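PDB 2HRA: glutamate--tRNA ligase, cytoplasmic from Saccharomyces cerevisiae, which activates glutamate with ATP and transfers it to the acceptor end of tRNA(Glu), and binds the cofactor Arc1p through its N-terminal GST-like domain. Local coordinates for residues Glu103-Asn108 with Leu146-Met151; Ser115-Asp120 with Lys159-Val164; Ala141-Leu146 with Ser165-Leu170. All blocks are in the same frame, centred on the assembly; numbering follows the deposited sequence.

How the contacts relate
All three contacts lie in the helical part of the GST-like N-terminal domain, away from the three-stranded sheet built by 21-26, 51-56 and 64-66. Their segments interleave along the chain: 103-108, 115-120, 141-146, 146-151, 159-164, 165-170. The centres of contacts 1 and 2 are about 13 Å apart, and contact 3 is about 11 Å from each. Helix 137-148 serves contacts 1 and 3, which share L146; helix 162-172 serves contacts 2 and 3. L146 also packs on L116 and L119 of contact 2, so one apolar core runs through the set. Contacts 2 and 3 thereby tie part of the Arc1p-interacting region 159-175 to the domain interior.

Contact 1: Glu103-Asn108 with Leu146-Met151; sequences ELVIKN and LRSNGM
L104 and L146 meet where helix 90-104 ends against helix 137-148 in the helical half of this GST-like domain, and beyond the helix ends the two backbones run on as loops. The apolar part is small: L104 CD2 touches L146 CD2 at 4.0 Å, the two leucines crossing obliquely, while L104 also packs on C142 and A145 of helix 137-148. V105 turns CG1 to S148 OG at 3.9 Å, and both residues touch I31 on a loop.

The polar part centres on N149, whose CG stands anti to the backbone N (chi1 -169°), on the side of L104 O and 3.7 Å from it. The amide is probably turned over in the model, so which terminal atom is oxygen is unsure; the one built as OD1 is 2.9 Å from L104 O. K107 slides past the amide in the opposite direction, its CG 3.3 Å from the atom built as ND2. An alanine in place of N149 would probably leave L104 O without this close polar neighbour and open a gap beside the K107 chain, which would be freer to move.

Two waters complete the contact. One donates to V105 O at 2.7 Å and to S148 OG, a hydroxyl also bonded to A145 O in its own helix. The other joins three groups at the loop end of the contact: it donates to S148 O, accepts from G150 N, and accepts from K107 NZ at 3.0 Å.

Contact 2: Ser115-Asp120 with Lys159-Val164; sequences SLETLD and KVDVNV
The D120 carboxylate is sandwiched: D161 CA lies over one face, 3.4 Å from D120 CG, and N163 ND2 over the opposite face, 3.6 Å from the same carbon. The N163 amide is turned only 22° from the carboxylate plane, although the two side chains cross at about a right angle. On the OD1 side come the backbone amides of the first turn of helix 162-172. V164 N donates to D120 OD1 at 3.1 Å and N163 N adds a weak bond, though OD1 sits too close to a neighbour for its place to be certain. On the OD2 side a water donates to D120 OD2 at 2.6 Å and accepts from V162 N.

D161 occupies the N-cap position but makes no capping bond, and the carboxylate of D120, from helix 109-122, meets the helix start instead. N163 ND2 also donates to D120 O, reaching it from above the carbonyl plane, and has a weak bond to N124 OD1.

Beneath the polar layer V164 CG2 rests on the backbone of helix 109-122, 3.5 Å from D120 N, and on L119 CG at 4.0 Å. L116 CB meets D161 OD2. On the outer side E117 OE1 comes within 3.5 Å of D161 OD1, two like-charged groups brought close together with their carboxylate planes 62° apart.

Three acidic groups thus gather at the start of helix 162-172; of these D161 lies in the Arc1p-interacting region 159-175. Their repulsion would probably raise their proton affinities, least for the exposed E117; the helix amides and dipole may offset this for D120.

Contact 3: Ala141-Leu146 with Ser165-Leu170; sequences ACWGAL and SRWYTL
W143 and Y168 both carry CG anti to the backbone N (chi1 -161° for W143), which points each CG away from its own backbone N, and the rings beyond meet between helices 137-148 and 162-172. There they form an offset stack: the five-membered ring of W143 lies over one face of Y168, centroids 4.0 Å apart and planes only 12° from parallel. W143 CZ2 continues the overlap to Y168 CZ at 3.5 Å. The same indole uses its N-H on the tyrosine's own backbone. W143 NE1 donates to Y168 O at 3.1 Å, nearly straight, in the carbonyl plane and on a lone pair. Stack and bond together fix the rotation of the indole and satisfy its buried N-H.

W167 completes an aromatic cluster, taking the edge of W143 toward its own face with centroids 5.6 Å apart. Its CH2 corner reaches the helix 137-148 backbone at W143 N, 3.5 Å away, and C142 CB at 3.8 Å. L146 CD1 sits at the rim of W167, 3.8 Å from CZ3, while W167 NE1 bonds to D139 OD2 earlier in helix 137-148.

The two segments run almost perpendicular, at 94°, with axes 10.9 Å apart, a spacing filled by these rings. Around them, A100 of helix 90-104 packs on C142, L119 of helix 109-122 on W167, and F177 of helix 175-178 meets W143 edge-to-face.

Contact 1: Glu103-Asn108 with Leu146-Met151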
loop_
_atom_site.group_PDB
_atom_site.type_symbol
_atom_site.label_atom_id
_atom_site.label_comp_id
_atom_site.label_asym_id
_atom_site.label_seq_id
_atom_site.Cartn_x
_atom_site.Cartn_y
_atom_site.Cartn_z
ATOM N N GLU A 103 12.740 -0.599 -1.334
ATOM C CA GLU A 103 13.186 -1.147 -2.601
ATOM C C GLU A 103 12.117 -1.201 -3.691
ATOM O O GLU A 103 12.391 -0.770 -4.804
ATOM C CB GLU A 103 13.841 -2.511 -2.378
ATOM C CG GLU A 103 14.707 -2.550 -1.132
ATOM C CD GLU A 103 15.959 -3.329 -1.326
ATOM O OE1 GLU A 103 15.828 -4.528 -1.647
ATOM O OE2 GLU A 103 17.069 -2.752 -1.163
ATOM N N LEU A 104 10.908 -1.681 -3.401
ATOM C CA LEU A 104 9.913 -1.842 -4.460
ATOM C C LEU A 104 9.326 -0.536 -5.011
ATOM O O LEU A 104 8.772 -0.534 -6.124
ATOM C CB LEU A 104 8.775 -2.789 -4.040
ATOM C CG LEU A 104 9.136 -4.247 -3.714
ATOM C CD1 LEU A 104 7.915 -4.971 -3.199
ATOM C CD2 LEU A 104 9.718 -4.966 -4.941
ATOM N N VAL A 105 9.465 0.570 -4.283
ATOM C CA VAL A 105 8.974 1.879 -4.784
ATOM C C VAL A 105 9.960 2.605 -5.724
ATOM O O VAL A 105 9.584 3.565 -6.426
ATOM C CB VAL A 105 8.615 2.850 -3.639
ATOM C CG1 VAL A 105 7.397 2.325 -2.897
ATOM C CG2 VAL A 105 9.809 3.086 -2.735
ATOM N N ILE A 106 11.203 2.139 -5.719
ATOM C CA ILE A 106 12.299 2.794 -6.416
ATOM C C ILE A 106 12.314 2.391 -7.875
ATOM O O ILE A 106 12.359 1.193 -8.200
ATOM C CB ILE A 106 13.652 2.441 -5.760
ATOM C CG1 ILE A 106 13.674 2.932 -4.314
ATOM C CG2 ILE A 106 14.824 3.090 -6.507
ATOM C CD1 ILE A 106 15.046 2.872 -3.656
ATOM N N LYS A 107 12.302 3.404 -8.749
ATOM C CA LYS A 107 12.287 3.197 -10.181
ATOM C C LYS A 107 13.710 3.064 -10.721
ATOM O O LYS A 107 14.245 3.955 -11.393
ATOM C CB LYS A 107 11.486 4.305 -10.892
ATOM C CG LYS A 107 9.944 4.229 -10.619
ATOM C CD LYS A 107 9.195 5.026 -11.703
ATOM C CE LYS A 107 7.663 5.095 -11.503
ATOM N NZ LYS A 107 7.051 5.948 -12.602
ATOM N N ASN A 108 14.304 1.913 -10.386
ATOM C CA ASN A 108 15.577 1.467 -10.941
ATOM C C ASN A 108 15.390 0.032 -11.420
ATOM O O ASN A 108 15.094 -0.868 -10.638
ATOM C CB ASN A 108 16.689 1.574 -9.893
ATOM C CG ASN A 108 18.039 1.141 -10.432
ATOM O OD1 ASN A 108 18.249 -0.042 -10.716
ATOM N ND2 ASN A 108 18.972 2.102 -10.602
ATOM N N LEU A 146 4.034 -1.692 -5.235
ATOM C CA LEU A 146 4.016 -2.018 -6.686
ATOM C C LEU A 146 2.928 -1.252 -7.449
ATOM O O LEU A 146 3.129 -0.846 -8.616
ATOM C CB LEU A 146 3.902 -3.548 -6.911
ATOM C CG LEU A 146 5.067 -4.399 -6.348
ATOM C CD1 LEU A 146 4.725 -5.893 -6.463
ATOM C CD2 LEU A 146 6.388 -4.114 -7.046
ATOM N N ARG A 147 1.798 -0.996 -6.800
ATOM C CA ARG A 147 0.743 -0.160 -7.374
ATOM C C ARG A 147 1.300 1.223 -7.673
ATOM O O ARG A 147 0.973 1.820 -8.685
ATOM C CB ARG A 147 -0.476 -0.036 -6.442
ATOM C CG ARG A 147 -1.673 0.752 -7.002
ATOM C CD ARG A 147 -2.060 0.217 -8.380
ATOM N NE ARG A 147 -3.116 0.971 -9.035
ATOM C CZ ARG A 147 -2.920 2.021 -9.815
ATOM N NH1 ARG A 147 -1.697 2.493 -10.054
ATOM N NH2 ARG A 147 -3.964 2.614 -10.348
ATOM N N SER A 148 2.151 1.721 -6.795
ATOM C CA SER A 148 2.693 3.079 -6.958
ATOM C C SER A 148 3.754 3.127 -8.071
ATOM O O SER A 148 4.024 4.190 -8.630
ATOM C CB SER A 148 3.291 3.579 -5.626
ATOM O OG SER A 148 4.662 3.176 -5.498
ATOM N N ASN A 149 4.360 1.981 -8.391
ATOM C CA ASN A 149 5.540 1.918 -9.276
ATOM C C ASN A 149 5.213 1.355 -10.646
ATOM O O ASN A 149 5.144 0.137 -10.825
ATOM C CB ASN A 149 6.611 1.051 -8.636
ATOM C CG ASN A 149 7.940 1.141 -9.316
ATOM O OD1 ASN A 149 8.959 0.874 -8.682
ATOM N ND2 ASN A 149 7.967 1.526 -10.602
ATOM N N GLY A 150 5.075 2.263 -11.611
ATOM C CA GLY A 150 4.666 1.934 -12.969
ATOM C C GLY A 150 5.659 1.077 -13.745
ATOM O O GLY A 150 5.286 0.451 -14.727
ATOM N N MET A 151 6.914 1.040 -13.303
ATOM C CA MET A 151 7.964 0.249 -13.942
ATOM C C MET A 151 7.800 -1.269 -13.780
ATOM O O MET A 151 8.281 -2.051 -14.606
ATOM C CB MET A 151 9.328 0.652 -13.362
ATOM C CG MET A 151 10.497 0.043 -14.091
ATOM S SD MET A 151 12.055 0.932 -13.792
ATOM C CE MET A 151 12.311 0.598 -12.086
HETATM O O HOH W 1 7.068 3.977 -7.149
HETATM O O HOH W 2 4.340 5.323 -11.501
#

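Contact 2: Ser115-Asp120 with Lys159-Val164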
loop_
_atom_site.group_PDB
_atom_site.type_symbol
_atom_site.label_atom_id
_atom_site.label_comp_id
_atom_site.label_asym_id
_atom_site.label_seq_id
_atom_site.Cartn_x
_atom_site.Cartn_y
_atom_site.Cartn_z
ATOM N N SER A 115 14.609 -7.240 -6.698
ATOM C CA SER A 115 13.686 -7.225 -5.550
ATOM C C SER A 115 12.434 -8.043 -5.909
ATOM O O SER A 115 11.886 -8.787 -5.092
ATOM C CB SER A 115 13.358 -5.767 -5.162
ATOM O OG SER A 115 14.569 -5.034 -4.902
ATOM N N LEU A 116 11.979 -7.897 -7.138
ATOM C CA LEU A 116 10.858 -8.664 -7.639
ATOM C C LEU A 116 11.149 -10.163 -7.695
ATOM O O LEU A 116 10.237 -10.983 -7.568
ATOM C CB LEU A 116 10.459 -8.163 -9.052
ATOM C CG LEU A 116 9.679 -6.844 -9.123
ATOM C CD1 LEU A 116 9.602 -6.316 -10.553
ATOM C CD2 LEU A 116 8.269 -7.032 -8.496
ATOM N N GLU A 117 12.415 -10.527 -7.887
ATOM C CA GLU A 117 12.803 -11.945 -7.909
ATOM C C GLU A 117 12.716 -12.525 -6.521
ATOM O O GLU A 117 12.280 -13.668 -6.333
ATOM C CB GLU A 117 14.214 -12.115 -8.444
ATOM C CG GLU A 117 14.723 -13.557 -8.533
ATOM C CD GLU A 117 13.759 -14.519 -9.211
ATOM O OE1 GLU A 117 13.284 -14.164 -10.303
ATOM O OE2 GLU A 117 13.466 -15.608 -8.632
ATOM N N THR A 118 13.167 -11.736 -5.557
ATOM C CA THR A 118 13.101 -12.146 -4.163
ATOM C C THR A 118 11.661 -12.426 -3.725
ATOM O O THR A 118 11.386 -13.442 -3.049
ATOM C CB THR A 118 13.747 -11.082 -3.273
ATOM O OG1 THR A 118 15.117 -10.947 -3.659
ATOM C CG2 THR A 118 13.685 -11.497 -1.807
ATOM N N LEU A 119 10.755 -11.505 -4.058
ATOM C CA LEU A 119 9.332 -11.652 -3.736
ATOM C C LEU A 119 8.695 -12.842 -4.497
ATOM O O LEU A 119 7.891 -13.619 -3.952
ATOM C CB LEU A 119 8.601 -10.350 -4.080
ATOM C CG LEU A 119 7.093 -10.211 -3.784
ATOM C CD1 LEU A 119 6.763 -10.510 -2.267
ATOM C CD2 LEU A 119 6.551 -8.832 -4.231
ATOM N N ASP A 120 9.048 -12.973 -5.771
ATOM C CA ASP A 120 8.573 -14.120 -6.587
ATOM C C ASP A 120 8.965 -15.472 -5.970
ATOM O O ASP A 120 8.122 -16.400 -5.876
ATOM C CB ASP A 120 9.090 -13.998 -8.005
ATOM C CG ASP A 120 8.343 -14.895 -9.012
ATOM O OD1 ASP A 120 7.180 -14.595 -9.341
ATOM O OD2 ASP A 120 8.945 -15.871 -9.525
ATOM N N LYS A 159 10.307 -11.033 -17.069
ATOM C CA LYS A 159 11.179 -11.904 -16.243
ATOM C C LYS A 159 10.392 -13.004 -15.562
ATOM O O LYS A 159 10.897 -13.704 -14.718
ATOM C CB LYS A 159 12.007 -11.083 -15.247
ATOM C CG LYS A 159 12.937 -10.063 -15.958
ATOM C CD LYS A 159 14.121 -9.681 -15.110
ATOM C CE LYS A 159 15.148 -8.831 -15.795
ATOM N NZ LYS A 159 14.583 -7.628 -16.455
ATOM N N VAL A 160 9.136 -13.141 -15.958
ATOM C CA VAL A 160 8.288 -14.286 -15.659
ATOM C C VAL A 160 8.209 -14.507 -14.183
ATOM O O VAL A 160 8.369 -15.619 -13.720
ATOM C CB VAL A 160 8.743 -15.579 -16.380
ATOM C CG1 VAL A 160 7.589 -16.612 -16.332
ATOM C CG2 VAL A 160 9.183 -15.302 -17.838
ATOM N N ASP A 161 7.933 -13.423 -13.466
ATOM C CA ASP A 161 7.634 -13.439 -12.033
ATOM C C ASP A 161 6.175 -13.731 -11.851
ATOM O O ASP A 161 5.391 -12.845 -11.505
ATOM C CB ASP A 161 7.971 -12.076 -11.414
ATOM C CG ASP A 161 9.453 -11.753 -11.480
ATOM O OD1 ASP A 161 10.298 -12.676 -11.439
ATOM O OD2 ASP A 161 9.816 -10.560 -11.544
ATOM N N VAL A 162 5.796 -14.980 -12.126
ATOM C CA VAL A 162 4.405 -15.324 -12.316
ATOM C C VAL A 162 3.754 -15.466 -10.956
ATOM O O VAL A 162 2.556 -15.284 -10.831
ATOM C CB VAL A 162 4.177 -16.597 -13.146
ATOM C CG1 VAL A 162 4.699 -16.398 -14.587
ATOM C CG2 VAL A 162 4.849 -17.778 -12.550
ATOM N N ASN A 163 4.554 -15.730 -9.945
ATOM C CA ASN A 163 4.020 -15.797 -8.592
ATOM C C ASN A 163 3.626 -14.409 -8.122
ATOM O O ASN A 163 2.549 -14.218 -7.551
ATOM C CB ASN A 163 5.043 -16.410 -7.673
ATOM C CG ASN A 163 5.468 -17.780 -8.143
ATOM O OD1 ASN A 163 4.625 -18.599 -8.536
ATOM N ND2 ASN A 163 6.751 -18.044 -8.093
ATOM N N VAL A 164 4.454 -13.421 -8.429
ATOM C CA VAL A 164 4.114 -12.018 -8.135
ATOM C C VAL A 164 2.861 -11.625 -8.914
ATOM O O VAL A 164 1.938 -11.023 -8.395
ATOM C CB VAL A 164 5.296 -11.053 -8.500
ATOM C CG1 VAL A 164 4.849 -9.577 -8.362
ATOM C CG2 VAL A 164 6.513 -11.338 -7.583
HETATM O O HOH W 3 7.810 -17.417 -11.325
#

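Contact 3: Ala141-Leu146 with Ser165-Leu170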
loop_
_atom_site.group_PDB
_atom_site.type_symbol
_atom_site.label_atom_id
_atom_site.label_comp_id
_atom_site.label_asym_id
_atom_site.label_seq_id
_atom_site.Cartn_x
_atom_site.Cartn_y
_atom_site.Cartn_z
ATOM N N ALA A 141 1.948 -3.683 2.268
ATOM C CA ALA A 141 3.054 -2.820 1.940
ATOM C C ALA A 141 3.612 -3.128 0.563
ATOM O O ALA A 141 3.896 -2.196 -0.206
ATOM C CB ALA A 141 4.143 -2.919 3.023
ATOM N N CYS A 142 3.772 -4.419 0.225
ATOM C CA CYS A 142 4.341 -4.770 -1.074
ATOM C C CYS A 142 3.365 -4.503 -2.197
ATOM O O CYS A 142 3.773 -4.054 -3.278
ATOM C CB CYS A 142 4.862 -6.213 -1.099
ATOM S SG CYS A 142 6.287 -6.503 -0.013
ATOM N N TRP A 143 2.081 -4.723 -1.955
ATOM C CA TRP A 143 1.089 -4.456 -2.994
ATOM C C TRP A 143 0.988 -2.966 -3.293
ATOM O O TRP A 143 1.017 -2.555 -4.461
ATOM C CB TRP A 143 -0.281 -4.977 -2.632
ATOM C CG TRP A 143 -1.186 -5.112 -3.845
ATOM C CD1 TRP A 143 -1.373 -6.230 -4.561
ATOM C CD2 TRP A 143 -2.039 -4.101 -4.438
ATOM N NE1 TRP A 143 -2.275 -5.999 -5.572
ATOM C CE2 TRP A 143 -2.685 -4.694 -5.524
ATOM C CE3 TRP A 143 -2.286 -2.739 -4.166
ATOM C CZ2 TRP A 143 -3.579 -3.990 -6.349
ATOM C CZ3 TRP A 143 -3.165 -2.055 -4.966
ATOM C CH2 TRP A 143 -3.817 -2.683 -6.039
ATOM N N GLY A 144 0.886 -2.165 -2.246
ATOM C CA GLY A 144 0.869 -0.706 -2.376
ATOM C C GLY A 144 2.090 -0.163 -3.077
ATOM O O GLY A 144 1.982 0.646 -3.996
ATOM N N ALA A 145 3.264 -0.637 -2.683
ATOM C CA ALA A 145 4.515 -0.226 -3.320
ATOM C C ALA A 145 4.460 -0.497 -4.830
ATOM O O ALA A 145 4.801 0.373 -5.639
ATOM C CB ALA A 145 5.715 -0.931 -2.664
ATOM N N LEU A 146 4.034 -1.692 -5.235
ATOM C CA LEU A 146 4.016 -2.018 -6.686
ATOM C C LEU A 146 2.928 -1.252 -7.449
ATOM O O LEU A 146 3.129 -0.846 -8.616
ATOM C CB LEU A 146 3.902 -3.548 -6.911
ATOM C CG LEU A 146 5.067 -4.399 -6.348
ATOM C CD1 LEU A 146 4.725 -5.893 -6.463
ATOM C CD2 LEU A 146 6.388 -4.114 -7.046
ATOM N N SER A 165 2.840 -11.980 -10.187
ATOM C CA SER A 165 1.695 -11.659 -11.030
ATOM C C SER A 165 0.388 -12.183 -10.434
ATOM O O SER A 165 -0.603 -11.461 -10.332
ATOM C CB SER A 165 1.913 -12.264 -12.414
ATOM O OG SER A 165 0.907 -11.831 -13.286
ATOM N N ARG A 166 0.401 -13.445 -10.041
ATOM C CA ARG A 166 -0.804 -14.104 -9.555
ATOM C C ARG A 166 -1.211 -13.576 -8.184
ATOM O O ARG A 166 -2.391 -13.317 -7.929
ATOM C CB ARG A 166 -0.581 -15.604 -9.539
ATOM C CG ARG A 166 -0.543 -16.190 -10.946
ATOM C CD ARG A 166 -0.208 -17.658 -10.965
ATOM N NE ARG A 166 -0.232 -18.189 -12.332
ATOM C CZ ARG A 166 0.499 -19.216 -12.770
ATOM N NH1 ARG A 166 1.331 -19.845 -11.957
ATOM N NH2 ARG A 166 0.397 -19.613 -14.033
ATOM N N TRP A 167 -0.230 -13.358 -7.323
ATOM C CA TRP A 167 -0.477 -12.716 -6.024
ATOM C C TRP A 167 -1.041 -11.288 -6.164
ATOM O O TRP A 167 -1.919 -10.912 -5.406
ATOM C CB TRP A 167 0.812 -12.731 -5.208
ATOM C CG TRP A 167 0.920 -11.799 -4.057
ATOM C CD1 TRP A 167 0.604 -12.058 -2.764
ATOM C CD2 TRP A 167 1.470 -10.470 -4.082
ATOM N NE1 TRP A 167 0.915 -10.970 -1.982
ATOM C CE2 TRP A 167 1.436 -9.981 -2.769
ATOM C CE3 TRP A 167 2.027 -9.669 -5.087
ATOM C CZ2 TRP A 167 1.895 -8.703 -2.425
ATOM C CZ3 TRP A 167 2.486 -8.375 -4.744
ATOM C CH2 TRP A 167 2.406 -7.912 -3.442
ATOM N N TYR A 168 -0.503 -10.505 -7.096
ATOM C CA TYR A 168 -0.942 -9.125 -7.328
ATOM C C TYR A 168 -2.394 -9.110 -7.856
ATOM O O TYR A 168 -3.243 -8.359 -7.363
ATOM C CB TYR A 168 0.022 -8.380 -8.272
ATOM C CG TYR A 168 -0.306 -6.901 -8.440
ATOM C CD1 TYR A 168 0.347 -5.940 -7.695
ATOM C CD2 TYR A 168 -1.282 -6.471 -9.346
ATOM C CE1 TYR A 168 0.013 -4.584 -7.817
ATOM C CE2 TYR A 168 -1.609 -5.132 -9.480
ATOM C CZ TYR A 168 -0.954 -4.193 -8.699
ATOM O OH TYR A 168 -1.258 -2.853 -8.801
ATOM N N THR A 169 -2.686 -9.966 -8.824
ATOM C CA THR A 169 -4.045 -10.120 -9.349
ATOM C C THR A 169 -5.039 -10.613 -8.294
ATOM O O THR A 169 -6.175 -10.118 -8.234
ATOM C CB THR A 169 -4.021 -11.065 -10.528
ATOM O OG1 THR A 169 -3.108 -10.519 -11.486
ATOM C CG2 THR A 169 -5.407 -11.235 -11.170
ATOM N N LEU A 170 -4.618 -11.550 -7.457
ATOM C CA LEU A 170 -5.478 -12.029 -6.385
ATOM C C LEU A 170 -5.913 -10.840 -5.543
ATOM O O LEU A 170 -7.113 -10.559 -5.406
ATOM C CB LEU A 170 -4.750 -13.049 -5.504
ATOM C CG LEU A 170 -5.591 -13.597 -4.345
ATOM C CD1 LEU A 170 -6.899 -14.267 -4.838
ATOM C CD2 LEU A 170 -4.710 -14.549 -3.568
#